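Local coordinates for UDP-N-acetylenolpyruvoylglucosamine reductase (PDB 3TX1), which catalyses the NADPH-dependent reduction of UDP-N-acetylenolpyruvoylglucosamine to UDP-N-acetylmuramate, a step of peptidoglycan biosynthesis, using FAD as cofactor, at residues Pro147-Gly159 with Ser196-Phe210. Residues are numbered along the deposited sequence; the frame is centred on the assembly and turned at random.
With FAD (flavin-adenine dinucleotide), chain B; SO4 (sulfate ion), chain E.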
ATOM      1  N   PRO A 147      -6.656   3.880  -1.448  1.00 27.58           N
ATOM      2  CA  PRO A 147      -5.717   4.618  -0.597  1.00 28.06           C
ATOM      3  C   PRO A 147      -4.309   4.207  -0.907  1.00 28.48           C
ATOM      4  O   PRO A 147      -4.113   3.222  -1.631  1.00 30.69           O
ATOM      5  CB  PRO A 147      -6.067   4.122   0.815  1.00 28.80           C
ATOM      6  CG  PRO A 147      -7.434   3.501   0.695  1.00 29.30           C
ATOM      7  CD  PRO A 147      -7.383   2.873  -0.665  1.00 28.49           C
ATOM      8  N   GLY A 148      -3.324   4.950  -0.407  1.00 27.91           N
ATOM      9  CA  GLY A 148      -1.944   4.545  -0.602  1.00 25.91           C
ATOM     10  C   GLY A 148      -1.162   5.290  -1.659  1.00 24.85           C
ATOM     11  O   GLY A 148      -1.683   6.166  -2.346  1.00 24.55           O
ATOM     12  N   SER A 149       0.104   4.894  -1.793  1.00 23.93           N
ATOM     13  CA  SER A 149       1.025   5.535  -2.708  1.00 23.85           C
ATOM     14  C   SER A 149       1.098   4.824  -4.045  1.00 23.10           C
ATOM     15  O   SER A 149       0.760   3.639  -4.142  1.00 23.05           O
ATOM     16  CB  SER A 149       2.442   5.513  -2.093  1.00 23.60           C
ATOM     17  OG  SER A 149       3.125   4.267  -2.342  1.00 22.39           O
ATOM     18  N   ILE A 150       1.647   5.519  -5.038  1.00 23.49           N
ATOM     19  CA  ILE A 150       1.870   4.942  -6.374  1.00 24.50           C
ATOM     20  C   ILE A 150       2.842   3.771  -6.285  1.00 24.80           C
ATOM     21  O   ILE A 150       2.663   2.754  -6.953  1.00 26.05           O
ATOM     22  CB  ILE A 150       2.407   5.984  -7.379  1.00 25.00           C
ATOM     23  CG1 ILE A 150       1.295   6.952  -7.771  1.00 25.92           C
ATOM     24  CG2 ILE A 150       2.929   5.305  -8.635  1.00 25.08           C
ATOM     25  CD1 ILE A 150       0.109   6.319  -8.503  1.00 26.03           C
ATOM     26  N   GLY A 151       3.860   3.903  -5.442  1.00 23.74           N
ATOM     27  CA  GLY A 151       4.791   2.821  -5.274  1.00 23.13           C
ATOM     28  C   GLY A 151       4.093   1.583  -4.783  1.00 23.75           C
ATOM     29  O   GLY A 151       4.426   0.490  -5.208  1.00 25.10           O
ATOM     30  N   GLY A 152       3.133   1.748  -3.875  1.00 24.07           N
ATOM     31  CA  GLY A 152       2.423   0.597  -3.289  1.00 24.76           C
ATOM     32  C   GLY A 152       1.520   0.016  -4.348  1.00 27.31           C
ATOM     33  O   GLY A 152       1.435  -1.216  -4.529  1.00 27.71           O
ATOM     34  N   ALA A 153       0.876   0.918  -5.088  1.00 28.02           N
ATOM     35  CA  ALA A 153       0.028   0.521  -6.200  1.00 30.50           C
ATOM     36  C   ALA A 153       0.765  -0.377  -7.201  1.00 33.13           C
ATOM     37  O   ALA A 153       0.249  -1.441  -7.561  1.00 36.78           O
ATOM     38  CB  ALA A 153      -0.530   1.737  -6.918  1.00 31.51           C
ATOM     39  N   LEU A 154       1.954   0.009  -7.657  1.00 32.18           N
ATOM     40  CA  LEU A 154       2.595  -0.869  -8.638  1.00 33.98           C
ATOM     41  C   LEU A 154       3.028  -2.175  -7.975  1.00 36.70           C
ATOM     42  O   LEU A 154       2.992  -3.265  -8.583  1.00 37.26           O
ATOM     43  CB  LEU A 154       3.781  -0.234  -9.344  1.00 31.29           C
ATOM     44  CG  LEU A 154       3.619   1.142  -9.959  1.00 31.23           C
ATOM     45  CD1 LEU A 154       4.531   1.213 -11.162  1.00 31.82           C
ATOM     46  CD2 LEU A 154       2.206   1.484 -10.373  1.00 30.37           C
ATOM     47  N   HIS A 155       3.424  -2.062  -6.716  1.00 35.34           N
ATOM     48  CA  HIS A 155       3.892  -3.224  -6.039  1.00 36.46           C
ATOM     49  C   HIS A 155       2.770  -4.226  -5.910  1.00 38.22           C
ATOM     50  O   HIS A 155       2.961  -5.416  -6.129  1.00 39.95           O
ATOM     51  CB  HIS A 155       4.514  -2.869  -4.703  1.00 33.53           C
ATOM     52  CG  HIS A 155       5.108  -4.046  -4.025  1.00 37.48           C
ATOM     53  ND1 HIS A 155       6.381  -4.459  -4.261  1.00 42.62           N
ATOM     54  CD2 HIS A 155       4.543  -4.983  -3.168  1.00 40.15           C
ATOM     55  CE1 HIS A 155       6.627  -5.582  -3.550  1.00 43.62           C
ATOM     56  NE2 HIS A 155       5.502  -5.896  -2.873  1.00 42.87           N
ATOM     57  N   MET A 156       1.570  -3.737  -5.634  1.00 37.16           N
ATOM     58  CA  MET A 156       0.427  -4.605  -5.433  1.00 38.37           C
ATOM     59  C   MET A 156      -0.444  -4.884  -6.662  1.00 40.46           C
ATOM     60  O   MET A 156      -1.436  -5.596  -6.562  1.00 44.22           O
ATOM     61  CB  MET A 156      -0.475  -3.930  -4.412  1.00 35.55           C
ATOM     62  CG  MET A 156       0.157  -3.697  -3.061  1.00 34.62           C
ATOM     63  SD  MET A 156       0.660  -5.251  -2.311  1.00 36.27           S
ATOM     64  CE  MET A 156      -0.686  -6.335  -2.790  1.00 36.78           C
ATOM     65  N   ASN A 157      -0.091  -4.340  -7.818  1.00 40.59           N
ATOM     66  CA  ASN A 157      -0.994  -4.357  -8.973  1.00 40.78           C
ATOM     67  C   ASN A 157      -2.402  -4.079  -8.469  1.00 41.44           C
ATOM     68  O   ASN A 157      -3.366  -4.850  -8.670  1.00 42.65           O
ATOM     69  CB  ASN A 157      -0.955  -5.608  -9.824  1.00 42.66           C
ATOM     70  CG  ASN A 157      -1.631  -5.377 -11.170  1.00 47.08           C
ATOM     71  OD1 ASN A 157      -1.634  -4.232 -11.691  1.00 44.70           O
ATOM     72  ND2 ASN A 157      -2.222  -6.436 -11.741  1.00 46.53           N
ATOM     73  N   ALA A 158      -2.487  -2.937  -7.802  1.00 38.94           N
ATOM     74  CA  ALA A 158      -3.686  -2.493  -7.143  1.00 36.48           C
ATOM     75  C   ALA A 158      -4.862  -2.458  -8.121  1.00 36.56           C
ATOM     76  O   ALA A 158      -4.727  -2.012  -9.257  1.00 35.90           O
ATOM     77  CB  ALA A 158      -3.419  -1.124  -6.517  1.00 32.96           C
ATOM     78  N   GLY A 159      -6.016  -2.927  -7.678  1.00 37.08           N
ATOM     79  CA  GLY A 159      -7.183  -2.895  -8.544  1.00 40.38           C
ATOM     80  C   GLY A 159      -8.479  -2.872  -7.782  1.00 40.06           C
ATOM     81  O   GLY A 159      -8.501  -3.194  -6.626  1.00 40.52           O
ATOM     82  N   SER A 196       2.141  -8.450  -9.766  1.00 75.07           N
ATOM     83  CA  SER A 196       3.191  -7.602 -10.362  1.00 77.67           C
ATOM     84  C   SER A 196       4.555  -8.282 -10.354  1.00 79.25           C
ATOM     85  O   SER A 196       4.923  -8.916  -9.362  1.00 78.82           O
ATOM     86  CB  SER A 196       3.324  -6.230  -9.650  1.00 70.25           C
ATOM     87  OG  SER A 196       4.086  -6.299  -8.441  1.00 66.18           O
ATOM     88  N   THR A 197       5.293  -8.134 -11.462  1.00 81.05           N
ATOM     89  CA  THR A 197       6.663  -8.643 -11.581  1.00 80.44           C
ATOM     90  C   THR A 197       7.584  -7.726 -10.761  1.00 77.53           C
ATOM     91  O   THR A 197       8.719  -8.071 -10.474  1.00 78.76           O
ATOM     92  CB  THR A 197       7.124  -8.833 -13.059  1.00 84.66           C
ATOM     93  OG1 THR A 197       6.965  -7.619 -13.804  1.00 80.52           O
ATOM     94  CG2 THR A 197       6.303  -9.941 -13.750  1.00 90.42           C
ATOM     95  N   ILE A 198       7.052  -6.561 -10.379  1.00 75.16           N
ATOM     96  CA  ILE A 198       7.709  -5.606  -9.475  1.00 69.25           C
ATOM     97  C   ILE A 198       7.918  -6.235  -8.103  1.00 68.53           C
ATOM     98  O   ILE A 198       8.974  -6.041  -7.496  1.00 67.66           O
ATOM     99  CB  ILE A 198       6.859  -4.328  -9.284  1.00 62.67           C
ATOM    100  CG1 ILE A 198       7.370  -3.177 -10.148  1.00 59.73           C
ATOM    101  CG2 ILE A 198       7.024  -3.797  -7.869  1.00 59.52           C
ATOM    102  CD1 ILE A 198       7.780  -3.557 -11.545  1.00 67.63           C
ATOM    103  N   ALA A 199       6.895  -6.958  -7.628  1.00 68.59           N
ATOM    104  CA  ALA A 199       6.910  -7.665  -6.341  1.00 70.19           C
ATOM    105  C   ALA A 199       8.118  -8.609  -6.270  1.00 72.50           C
ATOM    106  O   ALA A 199       8.983  -8.486  -5.383  1.00 67.38           O
ATOM    107  CB  ALA A 199       5.600  -8.416  -6.134  1.00 72.04           C
ATOM    108  N   GLU A 200       8.168  -9.557  -7.202  1.00 78.64           N
ATOM    109  CA  GLU A 200       9.363 -10.369  -7.344  1.00 88.56           C
ATOM    110  C   GLU A 200      10.323  -9.385  -7.954  1.00 87.04           C
ATOM    111  O   GLU A 200       9.914  -8.291  -8.321  1.00 90.60           O
ATOM    112  CB  GLU A 200       9.150 -11.531  -8.294  1.00 97.00           C
ATOM    113  CG  GLU A 200       8.465 -12.728  -7.666  1.00102.90           C
ATOM    114  CD  GLU A 200       8.405 -13.890  -8.626  1.00110.14           C
ATOM    115  OE1 GLU A 200       8.204 -13.636  -9.832  1.00111.87           O
ATOM    116  OE2 GLU A 200       8.563 -15.050  -8.185  1.00117.04           O
ATOM    117  N   LYS A 201      11.587  -9.746  -8.083  1.00 85.25           N
ATOM    118  CA  LYS A 201      12.564  -8.807  -8.620  1.00 79.84           C
ATOM    119  C   LYS A 201      12.768  -7.651  -7.661  1.00 72.21           C
ATOM    120  O   LYS A 201      13.671  -6.848  -7.842  1.00 77.77           O
ATOM    121  CB  LYS A 201      12.110  -8.218  -9.963  1.00 77.63           C
ATOM    122  CG  LYS A 201      11.703  -9.306 -10.952  1.00 82.12           C
ATOM    123  CD  LYS A 201      11.819  -8.924 -12.417  1.00 83.89           C
ATOM    124  CE  LYS A 201      11.624 -10.186 -13.253  1.00 93.42           C
ATOM    125  NZ  LYS A 201      12.134 -10.102 -14.650  1.00 98.17           N
ATOM    126  N   ASN A 202      11.945  -7.592  -6.624  1.00 67.06           N
ATOM    127  CA  ASN A 202      12.078  -6.592  -5.556  1.00 63.39           C
ATOM    128  C   ASN A 202      12.518  -5.168  -5.912  1.00 57.36           C
ATOM    129  O   ASN A 202      13.406  -4.598  -5.267  1.00 56.05           O
ATOM    130  CB  ASN A 202      13.056  -7.198  -4.553  1.00 67.80           C
ATOM    131  CG  ASN A 202      12.741  -8.642  -4.249  1.00 74.39           C
ATOM    132  OD1 ASN A 202      11.758  -9.194  -4.749  1.00 79.58           O
ATOM    133  ND2 ASN A 202      13.577  -9.269  -3.437  1.00 78.06           N
ATOM    134  N   TYR A 203      11.869  -4.597  -6.924  1.00 52.48           N
ATOM    135  CA  TYR A 203      12.184  -3.253  -7.388  1.00 47.74           C
ATOM    136  C   TYR A 203      11.617  -2.164  -6.502  1.00 41.50           C
ATOM    137  O   TYR A 203      10.533  -2.331  -5.963  1.00 39.72           O
ATOM    138  CB  TYR A 203      11.661  -3.056  -8.797  1.00 48.17           C
ATOM    139  CG  TYR A 203      12.328  -3.935  -9.844  1.00 53.76           C
ATOM    140  CD1 TYR A 203      13.713  -4.155  -9.846  1.00 55.75           C
ATOM    141  CD2 TYR A 203      11.587  -4.480 -10.881  1.00 56.04           C
ATOM    142  CE1 TYR A 203      14.315  -4.924 -10.831  1.00 60.32           C
ATOM    143  CE2 TYR A 203      12.186  -5.250 -11.863  1.00 61.33           C
ATOM    144  CZ  TYR A 203      13.542  -5.469 -11.841  1.00 63.38           C
ATOM    145  OH  TYR A 203      14.095  -6.239 -12.849  1.00 69.27           O
ATOM    146  N   ILE A 204      12.369  -1.080  -6.308  1.00 38.69           N
ATOM    147  CA  ILE A 204      11.862   0.099  -5.576  1.00 34.13           C
ATOM    148  C   ILE A 204      11.329   1.054  -6.643  1.00 32.68           C
ATOM    149  O   ILE A 204      12.072   1.607  -7.436  1.00 33.91           O
ATOM    150  CB  ILE A 204      12.924   0.835  -4.710  1.00 32.95           C
ATOM    151  CG1 ILE A 204      13.378   0.003  -3.509  1.00 33.08           C
ATOM    152  CG2 ILE A 204      12.371   2.151  -4.168  1.00 29.92           C
ATOM    153  CD1 ILE A 204      14.525  -0.950  -3.776  1.00 36.62           C
ATOM    154  N   VAL A 205      10.030   1.216  -6.688  1.00 30.41           N
ATOM    155  CA  VAL A 205       9.445   2.073  -7.686  1.00 30.40           C
ATOM    156  C   VAL A 205       9.746   3.517  -7.359  1.00 29.02           C
ATOM    157  O   VAL A 205       9.538   3.923  -6.214  1.00 27.52           O
ATOM    158  CB  VAL A 205       7.917   1.887  -7.671  1.00 29.34           C
ATOM    159  CG1 VAL A 205       7.214   2.819  -8.668  1.00 29.00           C
ATOM    160  CG2 VAL A 205       7.594   0.415  -7.904  1.00 30.75           C
ATOM    161  N   LEU A 206      10.238   4.273  -8.343  1.00 30.17           N
ATOM    162  CA  LEU A 206      10.437   5.721  -8.202  1.00 29.98           C
ATOM    163  C   LEU A 206       9.357   6.580  -8.902  1.00 30.78           C
ATOM    164  O   LEU A 206       8.946   7.609  -8.381  1.00 30.51           O
ATOM    165  CB  LEU A 206      11.817   6.138  -8.641  1.00 31.31           C
ATOM    166  CG  LEU A 206      12.928   5.543  -7.793  1.00 31.39           C
ATOM    167  CD1 LEU A 206      14.266   5.850  -8.433  1.00 33.75           C
ATOM    168  CD2 LEU A 206      12.883   6.075  -6.376  1.00 28.83           C
ATOM    169  N   ASP A 207       8.933   6.193 -10.096  1.00 32.81           N
ATOM    170  CA  ASP A 207       7.807   6.875 -10.745  1.00 33.85           C
ATOM    171  C   ASP A 207       7.130   5.941 -11.729  1.00 34.92           C
ATOM    172  O   ASP A 207       7.711   4.928 -12.122  1.00 36.26           O
ATOM    173  CB  ASP A 207       8.170   8.241 -11.351  1.00 35.59           C
ATOM    174  CG  ASP A 207       9.205   8.141 -12.452  1.00 39.69           C
ATOM    175  OD1 ASP A 207      10.243   8.864 -12.407  1.00 40.78           O
ATOM    176  OD2 ASP A 207       8.993   7.308 -13.351  1.00 41.84           O
ATOM    177  N   ALA A 208       5.890   6.255 -12.076  1.00 35.10           N
ATOM    178  CA  ALA A 208       5.108   5.396 -12.961  1.00 38.24           C
ATOM    179  C   ALA A 208       4.447   6.153 -14.132  1.00 40.73           C
ATOM    180  O   ALA A 208       4.078   7.338 -13.995  1.00 39.89           O
ATOM    181  CB  ALA A 208       4.064   4.636 -12.152  1.00 36.37           C
ATOM    182  N   THR A 209       4.329   5.469 -15.274  1.00 44.30           N
ATOM    183  CA  THR A 209       3.700   6.042 -16.479  1.00 48.58           C
ATOM    184  C   THR A 209       2.488   5.227 -16.883  1.00 49.26           C
ATOM    185  O   THR A 209       2.602   4.037 -17.213  1.00 50.46           O
ATOM    186  CB  THR A 209       4.618   6.023 -17.720  1.00 54.06           C
ATOM    187  OG1 THR A 209       5.795   6.800 -17.498  1.00 56.69           O
ATOM    188  CG2 THR A 209       3.894   6.630 -18.882  1.00 59.27           C
ATOM    189  N   PHE A 210       1.326   5.871 -16.876  1.00 48.94           N
ATOM    190  CA  PHE A 210       0.088   5.204 -17.284  1.00 49.44           C
ATOM    191  C   PHE A 210      -0.385   5.658 -18.681  1.00 52.59           C
ATOM    192  O   PHE A 210      -0.462   6.867 -18.952  1.00 53.77           O
ATOM    193  CB  PHE A 210      -0.991   5.494 -16.270  1.00 46.02           C
ATOM    194  CG  PHE A 210      -0.562   5.319 -14.844  1.00 41.99           C
ATOM    195  CD1 PHE A 210      -0.232   6.428 -14.072  1.00 41.07           C
ATOM    196  CD2 PHE A 210      -0.559   4.057 -14.249  1.00 40.91           C
ATOM    197  CE1 PHE A 210       0.126   6.288 -12.742  1.00 37.54           C
ATOM    198  CE2 PHE A 210      -0.204   3.902 -12.921  1.00 37.58           C
ATOM    199  CZ  PHE A 210       0.138   5.021 -12.171  1.00 37.06           C
TER
HETATM  200  PA  FAD B 299       2.061   0.016   1.808  1.00 35.15           P
HETATM  201  O1A FAD B 299       2.892   1.091   2.424  1.00 36.34           O
HETATM  202  O2A FAD B 299       0.902  -0.554   2.575  1.00 35.89           O
HETATM  203  O5B FAD B 299       2.988  -1.244   1.485  1.00 35.57           O
HETATM  204  C5B FAD B 299       2.434  -2.067   0.464  1.00 34.88           C
HETATM  205  C4B FAD B 299       3.474  -2.960  -0.178  1.00 35.66           C
HETATM  206  O4B FAD B 299       4.090  -2.299  -1.271  1.00 35.07           O
HETATM  207  C3B FAD B 299       4.606  -3.417   0.716  1.00 36.94           C
HETATM  208  O3B FAD B 299       5.081  -4.668   0.160  1.00 38.35           O
HETATM  209  C2B FAD B 299       5.638  -2.320   0.454  1.00 36.84           C
HETATM  210  O2B FAD B 299       7.017  -2.598   0.763  1.00 38.61           O
HETATM  211  C1B FAD B 299       5.486  -2.164  -1.031  1.00 35.96           C
HETATM  212  N9A FAD B 299       5.822  -0.809  -1.429  1.00 34.71           N
HETATM  213  C8A FAD B 299       5.299   0.339  -0.973  1.00 33.78           C
HETATM  214  N7A FAD B 299       5.828   1.376  -1.682  1.00 33.44           N
HETATM  215  C5A FAD B 299       6.687   0.901  -2.610  1.00 33.81           C
HETATM  216  C6A FAD B 299       7.612   1.423  -3.650  1.00 33.65           C
HETATM  217  N6A FAD B 299       7.770   2.751  -3.911  1.00 33.06           N
HETATM  218  N1A FAD B 299       8.314   0.516  -4.363  1.00 34.27           N
HETATM  219  C2A FAD B 299       8.205  -0.791  -4.167  1.00 35.35           C
HETATM  220  N3A FAD B 299       7.429  -1.341  -3.232  1.00 35.48           N
HETATM  221  C4A FAD B 299       6.665  -0.561  -2.435  1.00 34.72           C
HETATM  222  N1  FAD B 299      -6.179  -2.235  -2.661  1.00 39.46           N
HETATM  223  C2  FAD B 299      -6.754  -2.509  -3.857  1.00 41.59           C
HETATM  224  O2  FAD B 299      -6.085  -3.068  -4.742  1.00 42.77           O
HETATM  225  N3  FAD B 299      -8.014  -2.183  -4.178  1.00 43.24           N
HETATM  226  C4  FAD B 299      -8.848  -1.584  -3.339  1.00 42.82           C
HETATM  227  O4  FAD B 299     -10.031  -1.330  -3.662  1.00 44.40           O
HETATM  228  C4X FAD B 299      -8.295  -1.255  -2.017  1.00 40.76           C
HETATM  229  N5  FAD B 299      -9.060  -0.646  -1.116  1.00 41.00           N
HETATM  230  C5X FAD B 299      -8.606  -0.326   0.105  1.00 39.57           C
HETATM  231  C6  FAD B 299      -9.462   0.325   0.979  1.00 40.32           C
HETATM  232  C7  FAD B 299      -9.031   0.696   2.225  1.00 39.50           C
HETATM  233  C7M FAD B 299      -9.977   1.388   3.170  1.00 40.09           C
HETATM  234  C8  FAD B 299      -7.628   0.386   2.583  1.00 38.41           C
HETATM  235  C8M FAD B 299      -7.086   0.744   3.919  1.00 39.31           C
HETATM  236  C9  FAD B 299      -6.784  -0.255   1.717  1.00 37.72           C
HETATM  237  C9A FAD B 299      -7.228  -0.634   0.474  1.00 38.08           C
HETATM  238  N10 FAD B 299      -6.372  -1.279  -0.453  1.00 38.04           N
HETATM  239  C10 FAD B 299      -6.894  -1.608  -1.717  1.00 39.12           C
HETATM  240  C1' FAD B 299      -4.988  -1.621  -0.077  1.00 36.58           C
HETATM  241  C2' FAD B 299      -4.019  -0.516  -0.432  1.00 36.32           C
HETATM  242  O2' FAD B 299      -4.722   0.704  -0.651  1.00 37.34           O
HETATM  243  C3' FAD B 299      -3.264  -0.835  -1.709  1.00 36.20           C
HETATM  244  O3' FAD B 299      -2.664  -2.110  -1.515  1.00 36.35           O
HETATM  245  C4' FAD B 299      -2.193   0.224  -1.955  1.00 35.36           C
HETATM  246  O4' FAD B 299      -1.816   0.277  -3.338  1.00 35.94           O
HETATM  247  C5' FAD B 299      -0.984   0.060  -1.051  1.00 34.17           C
HETATM  248  O5' FAD B 299      -0.356   1.318  -0.976  1.00 33.76           O
HETATM  249  P   FAD B 299       0.696   1.724   0.131  1.00 33.49           P
HETATM  250  O1P FAD B 299       1.465   2.842  -0.473  1.00 33.78           O
HETATM  251  O2P FAD B 299      -0.126   1.946   1.354  1.00 34.47           O
HETATM  252  O3P FAD B 299       1.576   0.448   0.355  1.00 33.90           O
HETATM  253  S   SO4 E 302       6.186  -8.996  -1.521  1.00111.94           S
HETATM  254  O1  SO4 E 302       7.189  -8.624  -2.552  1.00111.41           O
HETATM  255  O2  SO4 E 302       4.848  -9.104  -2.152  1.00102.92           O
HETATM  256  O3  SO4 E 302       6.573 -10.284  -0.898  1.00116.64           O
HETATM  257  O4  SO4 E 302       6.139  -7.972  -0.449  1.00114.58           O
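Leu154 and Ile150 of helix 150-156 pack against Val205, Ala208 and Phe210 of strand 204-210, joining two of the elements that hold FAD in this PCMH-type FAD-binding domain. The axes of helix 150-156 and strand 204-210 come within 8.1 Å, their N-to-C directions 118° apart. Along Leu154, CB lies near Val205 CG2, CG is in contact range of both Val205 CG1 and Ala208 CB, and the tip divides: CD1 meets Ala208 CB at 3.6 Å and also Val205 CG1, while CD2 reaches Ala208 CB and, more loosely, Phe210 CE2. One turn earlier, Ile150 uses both its branches, CG2 against Ala208 CB and CD1 against the edge of the Phe210 ring at CZ.

Where Gly151 passes Val205, its CA lies 4.0 Å from Val205 CB, and the lack of a side chain leaves room for the adenine amino group. Val205 reads that base with its backbone: its N donates to FAD N1A, and its O accepts from FAD N6A with a nearly straight bond. At the start of the helix, Ser149 binds the flavin-side phosphate oxygen O1P through both N and OG, and OG also caps the helix by accepting from Gly152 N.

Farther along, His155 has CG anti to its backbone N (chi1 -175°), which places the imidazole between two partners: Ala199 CB lies over one face, a CH-pi contact 4.3 Å from the centroid, and the ribose carbon FAD C1B lies over the other. NE2 makes weak bonds to a sulfate, probably from the crystallisation liquor, which Lys316 also holds. Beyond the ring, Asn157, with positive phi, forms a Schellman motif with the last turn. Beside it, Ser196 OG accepts from Ala199 N and donates to His155 O at 2.7 Å, approaching from 43° above the carbonyl plane.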